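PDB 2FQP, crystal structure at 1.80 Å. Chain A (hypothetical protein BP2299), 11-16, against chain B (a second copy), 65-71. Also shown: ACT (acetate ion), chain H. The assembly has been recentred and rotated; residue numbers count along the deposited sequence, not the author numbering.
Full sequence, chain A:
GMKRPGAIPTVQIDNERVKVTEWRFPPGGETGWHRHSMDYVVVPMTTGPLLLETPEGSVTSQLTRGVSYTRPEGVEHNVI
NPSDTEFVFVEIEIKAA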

# COMPACT_ATOMS: atom_id res chain seq x y z
N VAL A 11 2.42 9.85 9.11
CA VAL A 11 1.08 9.24 9.20
C VAL A 11 0.16 9.83 8.14
O VAL A 11 -0.11 11.04 8.13
CB VAL A 11 0.49 9.38 10.63
CG1 VAL A 11 -0.90 8.77 10.71
CG2 VAL A 11 1.44 8.72 11.62
N GLN A 12 -0.30 8.99 7.22
CA GLN A 12 -1.22 9.41 6.14
C GLN A 12 -2.71 9.33 6.47
O GLN A 12 -3.49 10.16 5.99
CB GLN A 12 -0.89 8.62 4.86
CG GLN A 12 0.49 8.95 4.29
CD GLN A 12 0.76 8.23 2.97
OE1 GLN A 12 -0.00 7.36 2.61
NE2 GLN A 12 1.79 8.65 2.23
N ILE A 13 -3.08 8.32 7.26
CA ILE A 13 -4.46 8.00 7.69
C ILE A 13 -4.35 7.46 9.11
O ILE A 13 -3.46 6.68 9.44
CB ILE A 13 -5.08 6.90 6.81
CG1 ILE A 13 -4.95 7.24 5.32
CG2 ILE A 13 -6.58 6.67 7.18
CD1 ILE A 13 -5.45 6.22 4.37
N ASP A 14 -5.27 7.87 9.97
CA ASP A 14 -5.33 7.36 11.32
C ASP A 14 -6.78 7.51 11.70
O ASP A 14 -7.23 8.61 12.03
CB ASP A 14 -4.46 8.18 12.28
CG ASP A 14 -4.32 7.52 13.66
OD1 ASP A 14 -4.78 6.39 13.83
OD2 ASP A 14 -3.75 8.15 14.57
N ASN A 15 -7.53 6.43 11.62
CA ASN A 15 -8.97 6.50 11.91
C ASN A 15 -9.43 5.32 12.78
O ASN A 15 -8.60 4.65 13.40
CB ASN A 15 -9.76 6.65 10.60
CG ASN A 15 -9.66 5.45 9.72
OD1 ASN A 15 -9.39 4.34 10.17
ND2 ASN A 15 -9.90 5.65 8.43
N GLU A 16 -10.74 5.11 12.89
CA GLU A 16 -11.29 4.02 13.68
C GLU A 16 -10.75 2.63 13.35
O GLU A 16 -10.72 1.77 14.21
CB GLU A 16 -12.81 3.95 13.49
CG GLU A 16 -13.53 5.24 13.81
CD GLU A 16 -13.84 6.11 12.59
OE1 GLU A 16 -12.97 6.19 11.68
OE2 GLU A 16 -14.94 6.72 12.56
N ARG B 65 1.41 8.76 -6.65
CA ARG B 65 2.12 7.58 -6.21
C ARG B 65 2.53 7.72 -4.77
O ARG B 65 3.12 8.75 -4.36
CB ARG B 65 3.37 7.36 -7.03
CG ARG B 65 4.01 6.04 -6.76
CD ARG B 65 5.07 5.73 -7.81
NE ARG B 65 5.51 4.33 -7.68
CZ ARG B 65 6.48 3.94 -6.86
NH1 ARG B 65 7.18 4.82 -6.16
NH2 ARG B 65 6.80 2.65 -6.81
N GLY B 66 2.19 6.70 -4.00
CA GLY B 66 2.60 6.64 -2.64
C GLY B 66 1.75 7.43 -1.64
O GLY B 66 2.07 7.43 -0.46
N VAL B 67 0.70 8.09 -2.12
CA VAL B 67 -0.18 8.90 -1.24
C VAL B 67 -1.49 8.19 -1.09
O VAL B 67 -2.37 8.24 -1.95
CB VAL B 67 -0.38 10.30 -1.72
CG1 VAL B 67 -1.24 11.10 -0.71
CG2 VAL B 67 1.01 11.00 -1.88
N SER B 68 -1.63 7.54 0.05
CA SER B 68 -2.77 6.71 0.29
C SER B 68 -3.99 7.53 0.73
O SER B 68 -3.86 8.66 1.20
CB SER B 68 -2.45 5.71 1.39
OG SER B 68 -2.51 6.31 2.67
N TYR B 69 -5.17 6.96 0.54
CA TYR B 69 -6.41 7.58 0.98
C TYR B 69 -7.39 6.48 1.28
O TYR B 69 -7.18 5.34 0.86
CB TYR B 69 -6.97 8.53 -0.06
CG TYR B 69 -7.29 7.94 -1.41
CD1 TYR B 69 -8.54 7.42 -1.68
CD2 TYR B 69 -6.36 7.98 -2.44
CE1 TYR B 69 -8.85 6.93 -2.96
CE2 TYR B 69 -6.65 7.48 -3.68
CZ TYR B 69 -7.90 6.97 -3.94
OH TYR B 69 -8.17 6.46 -5.17
N THR B 70 -8.50 6.82 1.94
CA THR B 70 -9.50 5.81 2.30
C THR B 70 -10.88 6.30 1.82
O THR B 70 -11.12 7.51 1.64
CB THR B 70 -9.49 5.41 3.81
OG1 THR B 70 -10.35 4.28 4.06
CG2 THR B 70 -9.88 6.57 4.71
N ARG B 71 -11.70 5.32 1.49
CA ARG B 71 -13.10 5.51 1.11
C ARG B 71 -13.99 4.47 1.79
O ARG B 71 -13.54 3.38 2.14
CB ARG B 71 -13.22 5.46 -0.38
CG ARG B 71 -12.38 6.61 -1.01
CD ARG B 71 -12.60 6.75 -2.45
NE ARG B 71 -13.95 7.21 -2.73
CZ ARG B 71 -14.49 7.16 -3.94
NH1 ARG B 71 -13.79 6.70 -4.98
NH2 ARG B 71 -15.73 7.60 -4.13
C ACT H . -10.89 4.53 -5.81
O ACT H . -10.75 5.64 -5.27
OXT ACT H . -11.85 3.87 -5.40
CH3 ACT H . -9.99 4.02 -6.89
O HOH W 1 -10.23 3.10 6.70

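The two stretches run in nearly the same direction, 19° apart end to end, and bury 278 Å² between them. A:Gln12, A:Ile13 and B:Ser68 account for most of it, covered over 70, 64 and 48 Å². Chain A contributes side chains, which meet both backbone and side-chain atoms of chain B; the nearest CA atoms, those of A:Gln12 and B:Ser68, lie 6.6 Å apart.

A:Gln12 supplies the polar anchor. The CA-to-CB bond points toward the other stretch, and chi1 at m with chi2 at t lets the amide reach B:Gly66 and B:Ser68, where it reads the backbone much as another peptide group would. NE2 of A:Gln12 donates to O of B:Gly66 at 3.0 Å, with an N-H...O angle of 174°. OE1 of A:Gln12 accepts twice from B:Ser68, from N at 3.0 Å (158°) and from OG at 2.7 Å. An amide suits this place because it offers a donor and an acceptor side by side; these bonds also fix which end is oxygen. B:Ser68, at chi1 p, brings its hydroxyl to the same oxygen that its own backbone NH binds. B:Gly66 has phi 82°, a value that by itself favours glycine.

A:Ile13 adds the apolar part. Its CB also points toward the partner, and the m,t rotamer carries CD1 of A:Ile13 to 3.4 Å from OG of B:Ser68 and 3.7 Å from C of B:Tyr69. CG2 of A:Ile13 lies 4.1 Å from CG2 of B:Thr70, so the branched side chain packs against both backbone and methyl.

B:Thr70, covered over 40 Å², extends the contact to A:Asn15, whose ND2 lies 3.8 Å from CG2 of B:Thr70. A water bridges the pair, its O accepting from ND2 of A:Asn15 at 3.1 Å and donating to OG1 of B:Thr70 at 2.9 Å. Threonine thus serves both the apolar packing and the solvent link.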